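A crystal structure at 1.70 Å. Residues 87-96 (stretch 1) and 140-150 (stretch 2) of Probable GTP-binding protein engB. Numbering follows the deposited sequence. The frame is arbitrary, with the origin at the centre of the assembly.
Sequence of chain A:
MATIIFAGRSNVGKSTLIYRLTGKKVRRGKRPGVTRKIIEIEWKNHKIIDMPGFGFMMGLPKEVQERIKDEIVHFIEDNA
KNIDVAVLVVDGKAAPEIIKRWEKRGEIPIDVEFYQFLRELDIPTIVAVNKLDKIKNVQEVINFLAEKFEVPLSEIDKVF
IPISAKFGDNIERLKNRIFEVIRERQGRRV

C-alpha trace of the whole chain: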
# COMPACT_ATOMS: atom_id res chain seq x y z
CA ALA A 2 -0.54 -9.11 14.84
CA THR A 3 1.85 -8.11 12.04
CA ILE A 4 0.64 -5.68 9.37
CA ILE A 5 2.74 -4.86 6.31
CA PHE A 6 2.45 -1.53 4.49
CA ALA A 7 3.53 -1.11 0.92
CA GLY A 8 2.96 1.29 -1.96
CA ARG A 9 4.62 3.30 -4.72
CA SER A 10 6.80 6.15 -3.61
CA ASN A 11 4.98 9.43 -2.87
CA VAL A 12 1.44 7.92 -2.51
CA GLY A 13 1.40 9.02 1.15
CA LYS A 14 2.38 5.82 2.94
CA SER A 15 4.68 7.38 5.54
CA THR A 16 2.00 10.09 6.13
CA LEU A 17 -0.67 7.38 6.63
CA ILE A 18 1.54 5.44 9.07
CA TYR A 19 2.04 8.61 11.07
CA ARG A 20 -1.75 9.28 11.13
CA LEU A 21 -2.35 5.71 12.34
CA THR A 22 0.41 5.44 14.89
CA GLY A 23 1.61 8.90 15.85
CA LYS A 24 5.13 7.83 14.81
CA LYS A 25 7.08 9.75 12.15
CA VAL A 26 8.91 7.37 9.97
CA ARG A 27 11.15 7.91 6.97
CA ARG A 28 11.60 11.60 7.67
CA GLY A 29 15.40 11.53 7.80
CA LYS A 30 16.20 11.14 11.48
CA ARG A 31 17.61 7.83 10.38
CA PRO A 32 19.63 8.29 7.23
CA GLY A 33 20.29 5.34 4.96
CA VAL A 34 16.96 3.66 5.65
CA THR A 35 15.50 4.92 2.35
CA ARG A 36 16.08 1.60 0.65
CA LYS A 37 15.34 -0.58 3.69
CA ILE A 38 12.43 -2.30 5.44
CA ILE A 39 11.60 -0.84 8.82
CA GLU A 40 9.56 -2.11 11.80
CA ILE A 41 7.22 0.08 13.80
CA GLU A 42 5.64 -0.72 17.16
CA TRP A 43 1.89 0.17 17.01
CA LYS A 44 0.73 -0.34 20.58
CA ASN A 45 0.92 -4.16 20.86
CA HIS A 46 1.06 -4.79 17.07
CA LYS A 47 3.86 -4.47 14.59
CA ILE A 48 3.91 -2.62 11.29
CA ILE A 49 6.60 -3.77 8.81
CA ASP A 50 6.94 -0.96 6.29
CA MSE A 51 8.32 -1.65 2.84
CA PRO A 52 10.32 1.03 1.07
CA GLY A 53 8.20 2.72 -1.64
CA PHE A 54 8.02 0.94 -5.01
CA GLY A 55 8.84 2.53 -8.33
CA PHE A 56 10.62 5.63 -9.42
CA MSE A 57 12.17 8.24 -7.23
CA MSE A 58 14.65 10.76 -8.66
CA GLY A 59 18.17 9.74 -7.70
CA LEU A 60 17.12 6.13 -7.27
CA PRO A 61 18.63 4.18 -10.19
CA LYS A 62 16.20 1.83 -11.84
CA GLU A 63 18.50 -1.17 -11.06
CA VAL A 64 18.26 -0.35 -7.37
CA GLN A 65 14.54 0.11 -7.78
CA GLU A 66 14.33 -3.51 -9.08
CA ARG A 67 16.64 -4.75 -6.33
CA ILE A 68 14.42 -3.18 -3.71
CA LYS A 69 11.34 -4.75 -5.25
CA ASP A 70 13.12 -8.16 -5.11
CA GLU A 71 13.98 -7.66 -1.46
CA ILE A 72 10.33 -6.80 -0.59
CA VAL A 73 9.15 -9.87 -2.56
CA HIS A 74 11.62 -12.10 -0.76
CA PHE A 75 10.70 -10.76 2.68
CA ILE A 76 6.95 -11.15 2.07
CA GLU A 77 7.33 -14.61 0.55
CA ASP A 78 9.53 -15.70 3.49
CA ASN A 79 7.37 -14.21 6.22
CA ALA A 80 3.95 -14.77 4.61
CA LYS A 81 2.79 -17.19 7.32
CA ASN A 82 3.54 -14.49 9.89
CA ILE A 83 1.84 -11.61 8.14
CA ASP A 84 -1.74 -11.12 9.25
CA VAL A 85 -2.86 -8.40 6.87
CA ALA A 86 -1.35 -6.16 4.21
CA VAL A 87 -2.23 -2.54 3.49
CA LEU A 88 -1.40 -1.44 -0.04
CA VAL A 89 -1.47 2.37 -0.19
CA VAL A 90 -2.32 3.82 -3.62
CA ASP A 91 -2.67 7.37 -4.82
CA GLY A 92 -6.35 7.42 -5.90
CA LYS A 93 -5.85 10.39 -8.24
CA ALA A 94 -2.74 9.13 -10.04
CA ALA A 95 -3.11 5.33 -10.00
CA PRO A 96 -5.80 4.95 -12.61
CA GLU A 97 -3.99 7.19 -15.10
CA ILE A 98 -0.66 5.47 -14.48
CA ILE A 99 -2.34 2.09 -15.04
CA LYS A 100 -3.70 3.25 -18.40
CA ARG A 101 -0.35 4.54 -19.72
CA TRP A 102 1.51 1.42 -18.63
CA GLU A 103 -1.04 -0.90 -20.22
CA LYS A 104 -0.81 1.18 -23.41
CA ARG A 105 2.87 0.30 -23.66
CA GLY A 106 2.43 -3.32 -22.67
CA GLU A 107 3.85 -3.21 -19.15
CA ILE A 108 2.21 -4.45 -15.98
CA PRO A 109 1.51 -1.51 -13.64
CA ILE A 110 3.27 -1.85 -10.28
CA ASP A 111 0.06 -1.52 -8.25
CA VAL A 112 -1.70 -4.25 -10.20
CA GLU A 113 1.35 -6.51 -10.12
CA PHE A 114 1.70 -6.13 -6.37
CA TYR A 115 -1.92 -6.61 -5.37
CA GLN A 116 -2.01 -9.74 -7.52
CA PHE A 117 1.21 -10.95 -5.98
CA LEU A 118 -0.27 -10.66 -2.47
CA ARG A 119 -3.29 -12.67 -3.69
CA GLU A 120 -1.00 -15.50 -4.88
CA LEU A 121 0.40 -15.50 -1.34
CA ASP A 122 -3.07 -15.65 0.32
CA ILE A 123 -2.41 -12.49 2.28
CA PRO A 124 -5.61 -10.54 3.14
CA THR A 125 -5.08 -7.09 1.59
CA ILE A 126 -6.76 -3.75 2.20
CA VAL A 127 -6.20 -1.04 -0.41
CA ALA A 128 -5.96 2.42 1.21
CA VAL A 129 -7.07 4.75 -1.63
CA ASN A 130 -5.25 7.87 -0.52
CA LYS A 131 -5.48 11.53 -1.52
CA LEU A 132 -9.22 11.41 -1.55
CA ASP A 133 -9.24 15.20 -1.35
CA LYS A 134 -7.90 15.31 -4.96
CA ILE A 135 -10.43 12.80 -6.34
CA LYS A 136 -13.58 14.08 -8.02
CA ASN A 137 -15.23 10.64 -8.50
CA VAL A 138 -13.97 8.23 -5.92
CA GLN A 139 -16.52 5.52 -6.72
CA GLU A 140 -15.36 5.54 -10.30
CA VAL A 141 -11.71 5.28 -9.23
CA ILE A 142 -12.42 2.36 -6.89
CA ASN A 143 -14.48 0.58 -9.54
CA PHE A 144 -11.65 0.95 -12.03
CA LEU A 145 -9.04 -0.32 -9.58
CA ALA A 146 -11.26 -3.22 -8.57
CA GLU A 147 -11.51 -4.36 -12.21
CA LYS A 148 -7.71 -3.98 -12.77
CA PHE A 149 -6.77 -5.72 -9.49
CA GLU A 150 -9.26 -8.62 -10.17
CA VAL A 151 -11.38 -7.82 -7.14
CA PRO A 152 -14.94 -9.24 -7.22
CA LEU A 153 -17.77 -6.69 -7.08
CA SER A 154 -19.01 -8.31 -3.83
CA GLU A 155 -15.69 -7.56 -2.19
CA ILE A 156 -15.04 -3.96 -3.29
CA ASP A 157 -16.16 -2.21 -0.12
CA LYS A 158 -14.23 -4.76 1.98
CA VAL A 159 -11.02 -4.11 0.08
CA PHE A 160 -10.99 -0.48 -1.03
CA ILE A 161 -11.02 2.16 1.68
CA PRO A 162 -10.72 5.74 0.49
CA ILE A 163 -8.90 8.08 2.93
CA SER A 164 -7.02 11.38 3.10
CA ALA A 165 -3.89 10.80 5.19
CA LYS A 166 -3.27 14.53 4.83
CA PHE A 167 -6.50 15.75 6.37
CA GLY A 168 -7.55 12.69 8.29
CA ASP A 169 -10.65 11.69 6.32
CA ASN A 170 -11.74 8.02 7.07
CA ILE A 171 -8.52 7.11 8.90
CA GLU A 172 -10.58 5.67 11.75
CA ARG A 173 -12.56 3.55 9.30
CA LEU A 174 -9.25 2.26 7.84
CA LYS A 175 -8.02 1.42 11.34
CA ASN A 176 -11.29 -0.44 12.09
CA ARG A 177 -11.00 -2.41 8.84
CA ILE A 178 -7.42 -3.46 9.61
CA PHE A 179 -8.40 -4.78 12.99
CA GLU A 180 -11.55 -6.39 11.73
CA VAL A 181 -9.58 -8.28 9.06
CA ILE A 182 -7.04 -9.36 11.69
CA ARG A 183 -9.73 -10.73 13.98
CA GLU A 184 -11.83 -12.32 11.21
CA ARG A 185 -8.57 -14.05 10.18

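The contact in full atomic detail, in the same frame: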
# COMPACT_ATOMS: atom_id res chain seq x y z
N VAL A 87 -1.56 -3.77 3.94
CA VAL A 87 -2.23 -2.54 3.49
C VAL A 87 -1.43 -2.01 2.30
O VAL A 87 -0.25 -1.67 2.43
CB VAL A 87 -2.22 -1.46 4.54
CG1 VAL A 87 -2.95 -0.15 3.99
CG2 VAL A 87 -2.96 -1.98 5.77
N LEU A 88 -2.05 -2.01 1.12
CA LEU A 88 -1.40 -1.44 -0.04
C LEU A 88 -1.96 -0.03 -0.15
O LEU A 88 -3.16 0.17 -0.33
CB LEU A 88 -1.73 -2.25 -1.32
CG LEU A 88 -1.42 -1.58 -2.67
CD1 LEU A 88 0.05 -1.27 -2.87
CD2 LEU A 88 -1.90 -2.49 -3.80
N VAL A 89 -1.07 0.96 -0.06
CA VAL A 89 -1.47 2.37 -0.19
C VAL A 89 -1.34 2.76 -1.64
O VAL A 89 -0.31 2.53 -2.21
CB VAL A 89 -0.53 3.24 0.62
CG1 VAL A 89 -1.10 4.63 0.72
CG2 VAL A 89 -0.34 2.62 2.03
N VAL A 90 -2.39 3.32 -2.24
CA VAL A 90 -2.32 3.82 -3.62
C VAL A 90 -2.75 5.25 -3.63
O VAL A 90 -3.44 5.72 -2.72
CB VAL A 90 -3.20 3.04 -4.62
CG1 VAL A 90 -2.80 1.51 -4.55
CG2 VAL A 90 -4.63 3.24 -4.32
N ASP A 91 -2.34 5.95 -4.68
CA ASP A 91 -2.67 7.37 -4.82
C ASP A 91 -3.92 7.29 -5.72
O ASP A 91 -3.79 6.98 -6.88
CB ASP A 91 -1.48 8.07 -5.48
CG ASP A 91 -1.77 9.50 -5.88
OD1 ASP A 91 -2.96 9.84 -6.02
OD2 ASP A 91 -0.79 10.26 -6.06
N GLY A 92 -5.10 7.54 -5.14
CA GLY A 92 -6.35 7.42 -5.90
C GLY A 92 -6.45 8.31 -7.13
O GLY A 92 -7.07 7.95 -8.15
N LYS A 93 -5.85 9.50 -7.05
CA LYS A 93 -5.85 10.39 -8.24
C LYS A 93 -4.93 9.88 -9.35
O LYS A 93 -5.34 9.78 -10.52
CB LYS A 93 -5.42 11.82 -7.88
CG LYS A 93 -5.59 12.76 -9.12
CD LYS A 93 -5.25 14.19 -8.85
CE LYS A 93 -5.52 15.06 -10.11
NZ LYS A 93 -4.92 14.40 -11.33
N ALA A 94 -3.67 9.57 -9.02
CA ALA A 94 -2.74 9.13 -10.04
C ALA A 94 -2.83 7.70 -10.57
O ALA A 94 -2.63 7.46 -11.77
CB ALA A 94 -1.27 9.40 -9.56
N ALA A 95 -3.09 6.76 -9.68
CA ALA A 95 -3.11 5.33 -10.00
C ALA A 95 -3.87 4.90 -11.22
O ALA A 95 -3.34 4.16 -12.03
CB ALA A 95 -3.58 4.52 -8.78
N PRO A 96 -5.11 5.41 -11.40
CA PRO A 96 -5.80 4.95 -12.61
C PRO A 96 -5.14 5.45 -13.92
O PRO A 96 -5.11 4.72 -14.92
CB PRO A 96 -7.23 5.49 -12.43
CG PRO A 96 -7.37 5.63 -10.89
CD PRO A 96 -6.01 6.17 -10.51
N GLU A 140 -15.85 5.90 -8.99
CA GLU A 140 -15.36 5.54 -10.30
C GLU A 140 -13.93 5.07 -10.20
O GLU A 140 -13.56 4.10 -10.86
CB GLU A 140 -15.44 6.76 -11.25
CG GLU A 140 -14.80 6.56 -12.61
CD GLU A 140 -14.74 7.90 -13.40
OE1 GLU A 140 -14.09 7.95 -14.47
OE2 GLU A 140 -15.35 8.90 -12.94
N VAL A 141 -13.12 5.71 -9.35
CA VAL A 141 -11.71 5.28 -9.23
C VAL A 141 -11.65 3.86 -8.63
O VAL A 141 -10.92 2.97 -9.12
CB VAL A 141 -10.95 6.30 -8.33
CG1 VAL A 141 -9.58 5.74 -7.80
CG2 VAL A 141 -10.69 7.57 -9.16
N ILE A 142 -12.39 3.65 -7.57
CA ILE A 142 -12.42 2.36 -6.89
C ILE A 142 -12.98 1.28 -7.81
O ILE A 142 -12.49 0.16 -7.80
CB ILE A 142 -13.22 2.49 -5.59
CG1 ILE A 142 -12.39 3.32 -4.59
CG2 ILE A 142 -13.62 1.14 -5.08
CD1 ILE A 142 -12.99 3.48 -3.23
N ASN A 143 -13.95 1.61 -8.65
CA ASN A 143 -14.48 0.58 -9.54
C ASN A 143 -13.45 0.21 -10.57
O ASN A 143 -13.33 -0.96 -10.94
CB ASN A 143 -15.74 1.03 -10.28
CG ASN A 143 -16.95 1.10 -9.37
OD1 ASN A 143 -16.96 0.51 -8.28
ND2 ASN A 143 -17.98 1.78 -9.81
N PHE A 144 -12.69 1.20 -11.04
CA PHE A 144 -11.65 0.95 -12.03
C PHE A 144 -10.55 0.06 -11.43
O PHE A 144 -10.11 -0.92 -12.04
CB PHE A 144 -11.03 2.32 -12.49
CG PHE A 144 -9.93 2.20 -13.48
CD1 PHE A 144 -10.22 2.08 -14.83
CD2 PHE A 144 -8.60 2.20 -13.06
CE1 PHE A 144 -9.19 1.97 -15.74
CE2 PHE A 144 -7.58 2.09 -13.93
CZ PHE A 144 -7.85 1.97 -15.30
N LEU A 145 -10.10 0.42 -10.23
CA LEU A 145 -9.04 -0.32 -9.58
C LEU A 145 -9.51 -1.73 -9.28
O LEU A 145 -8.74 -2.67 -9.38
CB LEU A 145 -8.60 0.40 -8.28
CG LEU A 145 -7.98 1.81 -8.39
CD1 LEU A 145 -7.53 2.31 -7.02
CD2 LEU A 145 -6.81 1.71 -9.30
N ALA A 146 -10.77 -1.89 -8.89
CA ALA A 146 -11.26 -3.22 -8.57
C ALA A 146 -11.19 -4.11 -9.82
O ALA A 146 -10.74 -5.25 -9.74
CB ALA A 146 -12.70 -3.16 -8.01
N GLU A 147 -11.57 -3.58 -10.98
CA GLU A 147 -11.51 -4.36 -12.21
C GLU A 147 -10.03 -4.69 -12.56
O GLU A 147 -9.73 -5.82 -12.93
CB GLU A 147 -12.20 -3.54 -13.32
CG GLU A 147 -12.66 -4.29 -14.56
CD GLU A 147 -11.58 -4.55 -15.54
OE1 GLU A 147 -10.70 -3.69 -15.68
OE2 GLU A 147 -11.60 -5.62 -16.20
N LYS A 148 -9.11 -3.73 -12.41
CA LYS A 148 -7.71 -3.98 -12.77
C LYS A 148 -6.99 -4.93 -11.80
O LYS A 148 -6.10 -5.70 -12.21
CB LYS A 148 -6.94 -2.65 -12.86
CG LYS A 148 -7.42 -1.73 -14.00
CD LYS A 148 -7.09 -2.35 -15.34
CE LYS A 148 -7.80 -1.63 -16.47
NZ LYS A 148 -7.61 -2.34 -17.79
N PHE A 149 -7.38 -4.87 -10.53
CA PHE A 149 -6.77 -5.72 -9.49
C PHE A 149 -7.45 -7.11 -9.39
O PHE A 149 -7.04 -7.94 -8.60
CB PHE A 149 -6.94 -5.07 -8.12
CG PHE A 149 -6.02 -3.89 -7.85
CD1 PHE A 149 -5.30 -3.25 -8.88
CD2 PHE A 149 -5.96 -3.35 -6.53
CE1 PHE A 149 -4.56 -2.11 -8.61
CE2 PHE A 149 -5.21 -2.20 -6.26
CZ PHE A 149 -4.51 -1.57 -7.30
N GLU A 150 -8.50 -7.34 -10.19
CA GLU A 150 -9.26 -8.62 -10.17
C GLU A 150 -9.94 -8.86 -8.83
O GLU A 150 -9.86 -9.93 -8.23
CB GLU A 150 -8.38 -9.85 -10.55
CG GLU A 150 -7.88 -9.75 -11.98
CD GLU A 150 -7.02 -10.92 -12.42
OE1 GLU A 150 -6.77 -11.86 -11.61
OE2 GLU A 150 -6.58 -10.89 -13.58

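The contact between strand 87-91, with the turn and helix start that follow it, and helix 140-149 is held by apolar side-chain packing, with one polar atom, Gly92 O, against it: no hydrogen bond crosses it, and 341 Å² is buried, both sides summed. The strand and helix axes come no closer than 11.9 Å, at 126°, so side chains must fill the space between them.

Alternation along the strand sends Leu88 and Val90 toward the helix, while Val87 and Val89 lie out of reach. Leu88 (chi1 t, chi2 p) places CD2 4.1 Å from Phe149 CE2. Val90, with chi1 m, splits its branches: CG2 lies 4.1 Å from Leu145 CD1, and CG1 meets the edge of the Phe149 ring, 4.5 Å from CZ. Phe149 adopts chi1 m, which carries its ring to both strand residues.

Leu145 leaves the helix sideways, but its m,t rotamer brings its end nearer the other stretch. There the two methyls diverge, CD1 to Val90 and CD2 to Ala95, whose CB is 4.3 Å from Leu145 CD2.

Pro96 is the most extensively covered residue. Its compact ring fits among three helix side chains: CG lies 3.8 Å from Val141 CG1 and 4.3 Å from Leu145 CD2, while CB is 3.6 Å from Phe144 CD2. Phe144, at chi1 t, extends its ring obliquely past Pro96, with CE2 3.6 Å from Pro96 CA.

Val141, also t, turns CG1 to Pro96 and to the turn, where it lies 3.4 Å from Gly92 O. This carbonyl is buried without a polar partner. The backbones are nearest here, with Gly92 CA 6.7 Å from Val141 CA. Asp91 points away from the contact and instead caps the following helix: OD1 accepts from Ala94 N at 3.1 Å and, weakly, from Lys93 N at 3.1 Å.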